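Local coordinates for DUF5625 domain-containing protein (Sulfurospirillum deleyianum, PDB 3NKG) that is of unknown function, but belongs to the DUF5625 family and probably has a core related to galactose-binding-like beta-sandwich domains, at residues A39-K44 / G48-R53; L58-Y63 / R77-E82. All coordinates share one frame; numbering follows the deposited sequence. Where two conformers were deposited one is given.

Contact 1. Residues A39-K44 / G48-R53; sequences AVHDRK and GLDGKR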
ATOM      1  N   ALA A  39       2.603   3.191   9.756  1.00 30.37           N
ATOM      2  CA  ALA A  39       2.585   3.468  11.204  1.00 31.64           C
ATOM      3  C   ALA A  39       2.419   4.955  11.494  1.00 30.33           C
ATOM      4  O   ALA A  39       2.876   5.809  10.731  1.00 27.01           O
ATOM      5  CB  ALA A  39       3.830   2.949  11.868  1.00 31.25           C
ATOM      6  N   VAL A  40       1.756   5.258  12.605  1.00 29.82           N
ATOM      7  CA  VAL A  40       1.419   6.629  12.965  1.00 31.93           C
ATOM      8  C   VAL A  40       1.577   6.762  14.477  1.00 37.12           C
ATOM      9  O   VAL A  40       1.349   5.794  15.206  1.00 37.53           O
ATOM     10  CB  VAL A  40      -0.032   6.952  12.545  1.00 31.54           C
ATOM     11  CG1 VAL A  40      -0.423   8.333  12.984  1.00 34.46           C
ATOM     12  CG2 VAL A  40      -0.194   6.826  11.015  1.00 32.83           C
ATOM     13  N   HIS A  41       1.996   7.933  14.953  1.00 38.59           N
ATOM     14  CA  HIS A  41       2.084   8.156  16.397  1.00 46.09           C
ATOM     15  C   HIS A  41       0.694   8.159  17.041  1.00 45.26           C
ATOM     16  O   HIS A  41      -0.256   8.712  16.494  1.00 40.42           O
ATOM     17  CB  HIS A  41       2.812   9.464  16.712  1.00 55.13           C
ATOM     18  CG  HIS A  41       4.263   9.451  16.343  1.00 67.04           C
ATOM     19  ND1 HIS A  41       5.101   8.401  16.654  1.00 76.36           N
ATOM     20  CD2 HIS A  41       5.027  10.368  15.706  1.00 69.58           C
ATOM     21  CE1 HIS A  41       6.317   8.668  16.211  1.00 75.07           C
ATOM     22  NE2 HIS A  41       6.302   9.856  15.636  1.00 72.72           N
ATOM     23  N   ASP A  42       0.550   7.542  18.203  1.00 52.27           N
ATOM     24  CA  ASP A  42      -0.777   7.530  18.799  1.00 66.01           C
ATOM     25  C   ASP A  42      -1.290   8.959  19.017  1.00 61.09           C
ATOM     26  O   ASP A  42      -0.519   9.859  19.360  1.00 53.80           O
ATOM     27  CB  ASP A  42      -0.822   6.666  20.062  1.00 83.32           C
ATOM     28  CG  ASP A  42      -0.913   5.177  19.735  1.00 96.73           C
ATOM     29  OD1 ASP A  42      -1.308   4.844  18.593  1.00 98.27           O
ATOM     30  OD2 ASP A  42      -0.592   4.338  20.607  1.00102.05           O
ATOM     31  N   ARG A  43      -2.580   9.161  18.754  1.00 61.19           N
ATOM     32  CA  ARG A  43      -3.209  10.471  18.859  1.00 62.35           C
ATOM     33  C   ARG A  43      -2.979  11.059  20.242  1.00 68.83           C
ATOM     34  O   ARG A  43      -2.775  12.260  20.390  1.00 67.84           O
ATOM     35  CB  ARG A  43      -4.711  10.368  18.576  1.00 60.34           C
ATOM     36  CG  ARG A  43      -5.439  11.704  18.595  1.00 61.54           C
ATOM     37  CD  ARG A  43      -6.926  11.553  18.274  1.00 64.27           C
ATOM     38  NE  ARG A  43      -7.160  11.208  16.870  1.00 67.80           N
ATOM     39  CZ  ARG A  43      -7.393   9.975  16.427  1.00 60.86           C
ATOM     40  NH1 ARG A  43      -7.426   8.955  17.277  1.00 60.06           N
ATOM     41  NH2 ARG A  43      -7.595   9.763  15.134  1.00 52.74           N
ATOM     42  N   LYS A  44      -3.000  10.198  21.252  1.00 76.78           N
ATOM     43  CA  LYS A  44      -2.762  10.628  22.622  1.00 84.79           C
ATOM     44  C   LYS A  44      -1.397  11.298  22.801  1.00 88.49           C
ATOM     45  O   LYS A  44      -1.291  12.311  23.492  1.00 91.64           O
ATOM     46  CB  LYS A  44      -2.954   9.455  23.591  1.00 88.82           C
ATOM     47  CG  LYS A  44      -4.388   9.360  24.106  1.00 90.43           C
ATOM     48  CD  LYS A  44      -4.900   7.933  24.232  1.00 85.65           C
ATOM     49  CE  LYS A  44      -6.340   7.937  24.757  1.00 79.06           C
ATOM     50  NZ  LYS A  44      -7.085   6.680  24.442  1.00 74.90           N
ATOM     51  N   GLY A  48      -2.340  14.749  17.403  1.00 56.45           N
ATOM     52  CA  GLY A  48      -3.012  14.077  16.306  1.00 46.41           C
ATOM     53  C   GLY A  48      -2.307  14.506  15.032  1.00 42.14           C
ATOM     54  O   GLY A  48      -2.717  14.179  13.910  1.00 37.25           O
ATOM     55  N   LEU A  49      -1.222  15.250  15.218  1.00 39.29           N
ATOM     56  CA  LEU A  49      -0.520  15.850  14.104  1.00 40.92           C
ATOM     57  C   LEU A  49       0.083  14.818  13.157  1.00 34.29           C
ATOM     58  O   LEU A  49       0.034  14.984  11.940  1.00 34.96           O
ATOM     59  CB  LEU A  49       0.555  16.806  14.608  1.00 50.64           C
ATOM     60  CG  LEU A  49       1.559  17.322  13.571  1.00 57.77           C
ATOM     61  CD1 LEU A  49       0.881  18.042  12.393  1.00 55.58           C
ATOM     62  CD2 LEU A  49       2.582  18.222  14.250  1.00 61.41           C
ATOM     63  N   ASP A  50       0.669  13.759  13.709  1.00 31.11           N
ATOM     64  CA  ASP A  50       1.334  12.769  12.870  1.00 31.94           C
ATOM     65  C   ASP A  50       0.295  12.089  11.963  1.00 27.07           C
ATOM     66  O   ASP A  50       0.544  11.865  10.782  1.00 26.86           O
ATOM     67  CB  ASP A  50       2.110  11.771  13.719  1.00 32.36           C
ATOM     68  CG  ASP A  50       3.065  10.914  12.893  1.00 35.79           C
ATOM     69  OD1 ASP A  50       3.912  11.492  12.192  1.00 34.08           O
ATOM     70  OD2 ASP A  50       2.967   9.658  12.951  1.00 33.08           O
ATOM     71  N   GLY A  51      -0.872  11.796  12.530  1.00 26.60           N
ATOM     72  CA  GLY A  51      -1.990  11.241  11.791  1.00 26.06           C
ATOM     73  C   GLY A  51      -2.395  12.120  10.621  1.00 27.75           C
ATOM     74  O   GLY A  51      -2.632  11.619   9.506  1.00 27.52           O
ATOM     75  N   LYS A  52      -2.472  13.429  10.854  1.00 28.64           N
ATOM     76  CA  LYS A  52      -2.816  14.363   9.780  1.00 33.00           C
ATOM     77  C   LYS A  52      -1.753  14.420   8.684  1.00 33.20           C
ATOM     78  O   LYS A  52      -2.084  14.565   7.516  1.00 28.02           O
ATOM     79  CB  LYS A  52      -3.057  15.771  10.312  1.00 32.10           C
ATOM     80  CG  LYS A  52      -4.340  15.958  11.082  1.00 41.12           C
ATOM     81  CD  LYS A  52      -4.437  17.409  11.548  1.00 54.39           C
ATOM     82  CE  LYS A  52      -5.668  17.646  12.407  1.00 66.48           C
ATOM     83  NZ  LYS A  52      -5.575  16.923  13.713  1.00 75.41           N
ATOM     84  N   ARG A  53      -0.480  14.314   9.043  1.00 29.63           N
ATOM     85  CA  ARG A  53       0.546  14.357   8.001  1.00 32.76           C
ATOM     86  C   ARG A  53       0.454  13.111   7.146  1.00 28.00           C
ATOM     87  O   ARG A  53       0.659  13.168   5.935  1.00 19.61           O
ATOM     88  CB  ARG A  53       1.948  14.453   8.576  1.00 33.68           C
ATOM     89  CG  ARG A  53       2.164  15.634   9.491  1.00 43.89           C
ATOM     90  CD  ARG A  53       3.626  15.699   9.879  1.00 56.44           C
ATOM     91  NE  ARG A  53       4.013  17.036  10.299  1.00 69.00           N
ATOM     92  CZ  ARG A  53       4.436  17.335  11.520  1.00 77.80           C
ATOM     93  NH1 ARG A  53       4.530  16.380  12.440  1.00 79.61           N
ATOM     94  NH2 ARG A  53       4.773  18.585  11.817  1.00 79.89           N
TER
HETATM   95  O   HOH W   1      -1.234  11.427  15.516  1.00 37.57           O

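Contact 2. Residues L58-Y63 / R77-E82; sequences LGFNSY and RLAKSE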
ATOM      1  N   LEU A  58      -1.303  10.216   2.093  1.00 14.40           N
ATOM      2  CA  LEU A  58      -2.187   9.211   1.469  1.00 18.15           C
ATOM      3  C   LEU A  58      -3.213   9.806   0.489  1.00 21.14           C
ATOM      4  O   LEU A  58      -3.506   9.208  -0.553  1.00 24.30           O
ATOM      5  CB  LEU A  58      -2.935   8.409   2.552  1.00 20.80           C
ATOM      6  CG  LEU A  58      -2.075   7.444   3.384  1.00 21.00           C
ATOM      7  CD1 LEU A  58      -2.872   6.759   4.506  1.00 22.14           C
ATOM      8  CD2 LEU A  58      -1.440   6.418   2.450  1.00 26.85           C
ATOM      9  N   GLY A  59      -3.777  10.961   0.832  1.00 22.08           N
ATOM     10  CA  GLY A  59      -4.869  11.527   0.058  1.00 21.58           C
ATOM     11  C   GLY A  59      -6.230  11.207   0.672  1.00 24.84           C
ATOM     12  O   GLY A  59      -6.304  10.527   1.694  1.00 25.12           O
ATOM     13  N   PHE A  60      -7.299  11.677   0.026  1.00 19.67           N
ATOM     14  CA  PHE A  60      -8.674  11.502   0.500  1.00 19.34           C
ATOM     15  C   PHE A  60      -9.570  10.668  -0.425  1.00 17.38           C
ATOM     16  O   PHE A  60     -10.562  10.110   0.015  1.00 22.23           O
ATOM     17  CB  PHE A  60      -9.302  12.891   0.700  1.00 20.27           C
ATOM     18  CG  PHE A  60      -8.749  13.622   1.882  1.00 24.42           C
ATOM     19  CD1 PHE A  60      -7.469  14.170   1.842  1.00 23.19           C
ATOM     20  CD2 PHE A  60      -9.492  13.754   3.037  1.00 20.74           C
ATOM     21  CE1 PHE A  60      -6.946  14.836   2.934  1.00 19.39           C
ATOM     22  CE2 PHE A  60      -8.974  14.434   4.149  1.00 24.76           C
ATOM     23  CZ  PHE A  60      -7.700  14.966   4.098  1.00 22.78           C
ATOM     24  N   ASN A  61      -9.253  10.655  -1.718  1.00 18.51           N
ATOM     25  CA  ASN A  61      -9.989   9.859  -2.694  1.00 16.24           C
ATOM     26  C   ASN A  61      -9.745   8.368  -2.471  1.00 26.84           C
ATOM     27  O   ASN A  61      -8.666   7.979  -2.003  1.00 21.02           O
ATOM     28  CB  ASN A  61      -9.547  10.254  -4.124  1.00 15.14           C
ATOM     29  CG  ASN A  61     -10.042  11.652  -4.518  1.00 17.87           C
ATOM     30  OD1 ASN A  61     -11.024  12.130  -3.963  1.00 25.73           O
ATOM     31  ND2 ASN A  61      -9.351  12.308  -5.456  1.00 17.22           N
ATOM     32  N   SER A  62     -10.733   7.543  -2.818  1.00 19.55           N
ATOM     33  CA  SER A  62     -10.640   6.106  -2.602  1.00 21.14           C
ATOM     34  C   SER A  62     -10.975   5.335  -3.875  1.00 24.02           C
ATOM     35  O   SER A  62     -11.917   5.691  -4.596  1.00 19.01           O
ATOM     36  CB  SER A  62     -11.599   5.648  -1.484  1.00 18.83           C
ATOM     37  OG  SER A  62     -11.388   6.368  -0.285  1.00 32.32           O
ATOM     38  N   TYR A  63     -10.223   4.256  -4.105  1.00 17.45           N
ATOM     39  CA  TYR A  63     -10.369   3.423  -5.296  1.00 24.88           C
ATOM     40  C   TYR A  63     -10.465   1.950  -4.891  1.00 28.61           C
ATOM     41  O   TYR A  63      -9.723   1.492  -4.028  1.00 31.26           O
ATOM     42  CB  TYR A  63      -9.177   3.663  -6.229  1.00 22.92           C
ATOM     43  CG  TYR A  63      -9.081   5.093  -6.707  1.00 22.88           C
ATOM     44  CD1 TYR A  63      -8.422   6.059  -5.946  1.00 21.02           C
ATOM     45  CD2 TYR A  63      -9.645   5.483  -7.921  1.00 27.49           C
ATOM     46  CE1 TYR A  63      -8.352   7.371  -6.358  1.00 17.38           C
ATOM     47  CE2 TYR A  63      -9.581   6.814  -8.360  1.00 21.93           C
ATOM     48  CZ  TYR A  63      -8.934   7.752  -7.567  1.00 20.73           C
ATOM     49  OH  TYR A  63      -8.826   9.064  -7.981  1.00 23.31           O
ATOM     50  N   ARG A  77     -12.062  21.600  -0.551  1.00 22.67           N
ATOM     51  CA  ARG A  77     -12.656  22.238   0.634  1.00 23.22           C
ATOM     52  C   ARG A  77     -12.677  21.331   1.870  1.00 23.89           C
ATOM     53  O   ARG A  77     -12.389  21.777   2.975  1.00 24.93           O
ATOM     54  CB  ARG A  77     -14.072  22.717   0.360  1.00 30.01           C
ATOM     55  CG  ARG A  77     -14.151  23.944  -0.492  1.00 30.56           C
ATOM     56  CD  ARG A  77     -15.582  24.434  -0.549  1.00 33.99           C
ATOM     57  NE  ARG A  77     -15.789  25.326  -1.678  1.00 36.62           N
ATOM     58  CZ  ARG A  77     -16.956  25.870  -1.999  1.00 40.21           C
ATOM     59  NH1 ARG A  77     -18.036  25.618  -1.261  1.00 27.30           N
ATOM     60  NH2 ARG A  77     -17.037  26.664  -3.063  1.00 41.56           N
ATOM     61  N   LEU A  78     -13.013  20.058   1.679  1.00 22.58           N
ATOM     62  CA  LEU A  78     -13.098  19.138   2.817  1.00 20.50           C
ATOM     63  C   LEU A  78     -11.722  18.761   3.322  1.00 21.07           C
ATOM     64  O   LEU A  78     -11.502  18.704   4.525  1.00 25.47           O
ATOM     65  CB  LEU A  78     -13.828  17.856   2.436  1.00 25.27           C
ATOM     66  CG  LEU A  78     -15.250  17.661   2.930  1.00 34.27           C
ATOM     67  CD1 LEU A  78     -15.702  16.259   2.567  1.00 32.26           C
ATOM     68  CD2 LEU A  78     -15.398  17.914   4.453  1.00 31.70           C
ATOM     69  N   ALA A  79     -10.807  18.469   2.402  1.00 19.70           N
ATOM     70  CA  ALA A  79      -9.425  18.237   2.780  1.00 25.07           C
ATOM     71  C   ALA A  79      -8.879  19.442   3.544  1.00 20.14           C
ATOM     72  O   ALA A  79      -8.090  19.286   4.457  1.00 24.76           O
ATOM     73  CB  ALA A  79      -8.561  17.970   1.548  1.00 22.13           C
ATOM     74  N   LYS A  80      -9.259  20.648   3.136  1.00 23.56           N
ATOM     75  CA  LYS A  80      -8.773  21.857   3.823  1.00 21.04           C
ATOM     76  C   LYS A  80      -9.375  21.946   5.238  1.00 27.71           C
ATOM     77  O   LYS A  80      -8.691  22.314   6.220  1.00 26.36           O
ATOM     78  CB  LYS A  80      -9.082  23.105   2.985  1.00 19.79           C
ATOM     79  CG  LYS A  80      -8.498  24.387   3.557  1.00 26.80           C
ATOM     80  CD  LYS A  80      -6.967  24.360   3.583  1.00 23.15           C
ATOM     81  CE  LYS A  80      -6.450  25.660   4.238  1.00 34.26           C
ATOM     82  NZ  LYS A  80      -4.974  25.819   4.103  1.00 28.69           N
ATOM     83  N   SER A  81     -10.646  21.570   5.365  0.56 25.02           N
ATOM     84  CA  SER A  81     -11.279  21.524   6.677  0.56 28.05           C
ATOM     85  C   SER A  81     -10.584  20.510   7.593  0.56 30.26           C
ATOM     86  O   SER A  81     -10.380  20.775   8.778  0.56 26.23           O
ATOM     87  CB  SER A  81     -12.764  21.196   6.549  0.56 30.12           C
ATOM     88  OG  SER A  81     -13.464  22.265   5.946  0.56 26.56           O
ATOM     89  N   GLU A  82     -10.226  19.350   7.049  0.56 28.57           N
ATOM     90  CA  GLU A  82      -9.524  18.331   7.838  0.56 30.37           C
ATOM     91  C   GLU A  82      -8.094  18.752   8.210  0.56 33.73           C
ATOM     92  O   GLU A  82      -7.682  18.609   9.362  0.56 34.03           O
ATOM     93  CB  GLU A  82      -9.470  16.989   7.090  0.56 28.59           C
ATOM     94  CG  GLU A  82     -10.830  16.355   6.727  0.56 32.92           C
ATOM     95  CD  GLU A  82     -11.574  15.710   7.913  0.56 34.57           C
ATOM     96  OE1 GLU A  82     -11.119  15.846   9.071  0.56 39.96           O
ATOM     97  OE2 GLU A  82     -12.624  15.065   7.677  0.56 23.69           O
TER

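Contact 1. Residues A39-K44 / G48-R53
V40 and H41 run past the first turn of helix 49-58, the CA atoms of V40 and G51 and those of H41 and D50 both standing 5.9 Å apart. The backbone then folds back through R43 to G48, the N-cap residue, whose positive phi would press a beta carbon against the preceding carbonyl. D50 makes the direct polar link: its OD2 accepts the backbone N-H of H41 at 2.8 Å in a nearly straight bond, met on the anti side and 19° out of the carboxylate plane. With chi1 at -167°, CG of D50 lies anti to its own N and reaches the H41 imidazole, whose CD2 sits 3.5 Å from that CG. Ring and carboxylate are turned 36° against each other. At the next residue, V40 lays CG1 on the bare backbone of G51, 3.5 Å from its CA. A water donates to H41 O and accepts from G51 N, an N-H of the first helical turn. The other carboxylate oxygen, D50 OD1, forms a salt bridge with R161, which also binds A39 O. The loop leaving strand 30-38 is thereby tied to the start of helix 49-58 and to the chain before strand 163-169.

Contact 2. Residues L58-Y63 / R77-E82
F60 reaches from the turn between helix 49-58 and strand 62-63 and lays its ring against helix 76-83, where A79 and E82, one turn apart, receive it. From CB, which points toward the helix, the side chain sets off with CG anti to the carbonyl carbon (chi1 -72°), which turns the ring to helix 76-83. Along one side of the ring, CD1 and then CE1 approach the methyl of A79, CE1 coming to 3.8 Å of A79 CB. That methyl sits over the face, 4.0 Å from the ring centroid and 17° off the normal, a CH-pi contact. At the tip, CZ meets the helix backbone, 3.9 Å from A79 CA, and also nears E82 CB. On the other side CE2 touches the aliphatic part of E82, 3.7 Å from its CG in the conformer given. With a leucine here the flat face is gone, and the A79 methyl would probably be left without its CH-pi partner and the E82 methylenes with less to pack against. The contact is thus apolar packing, with a small helix residue admitting the aromatic ring close to the backbone. W55 of helix 49-58 stacks with F60, while V74 and Y91, in the loops before and after helix 76-83, also touch it, so the ring joins both helices beside the short hairpin of strands 62-63 and 70-72.

Helix 49-58 connects the two sites: contact 1 holds its first turn, and contact 2 begins at its last residue, L58, and passes into strand 62-63. Their centres are about 16 Å apart, and they follow one another along the chain, contact 1 closing before contact 2 opens. They meet directly where K52 CE packs 3.8 Å from E82 O, a point of contact between helices 49-58 and 76-83. Their chemistry differs, a carboxylate and a water in contact 1 against an aromatic ring in contact 2. Both lie far from the middle of the molecule, their centres about 18 and 17 Å from that of the chain, in the helical region at one end of the two four-stranded antiparallel sheets.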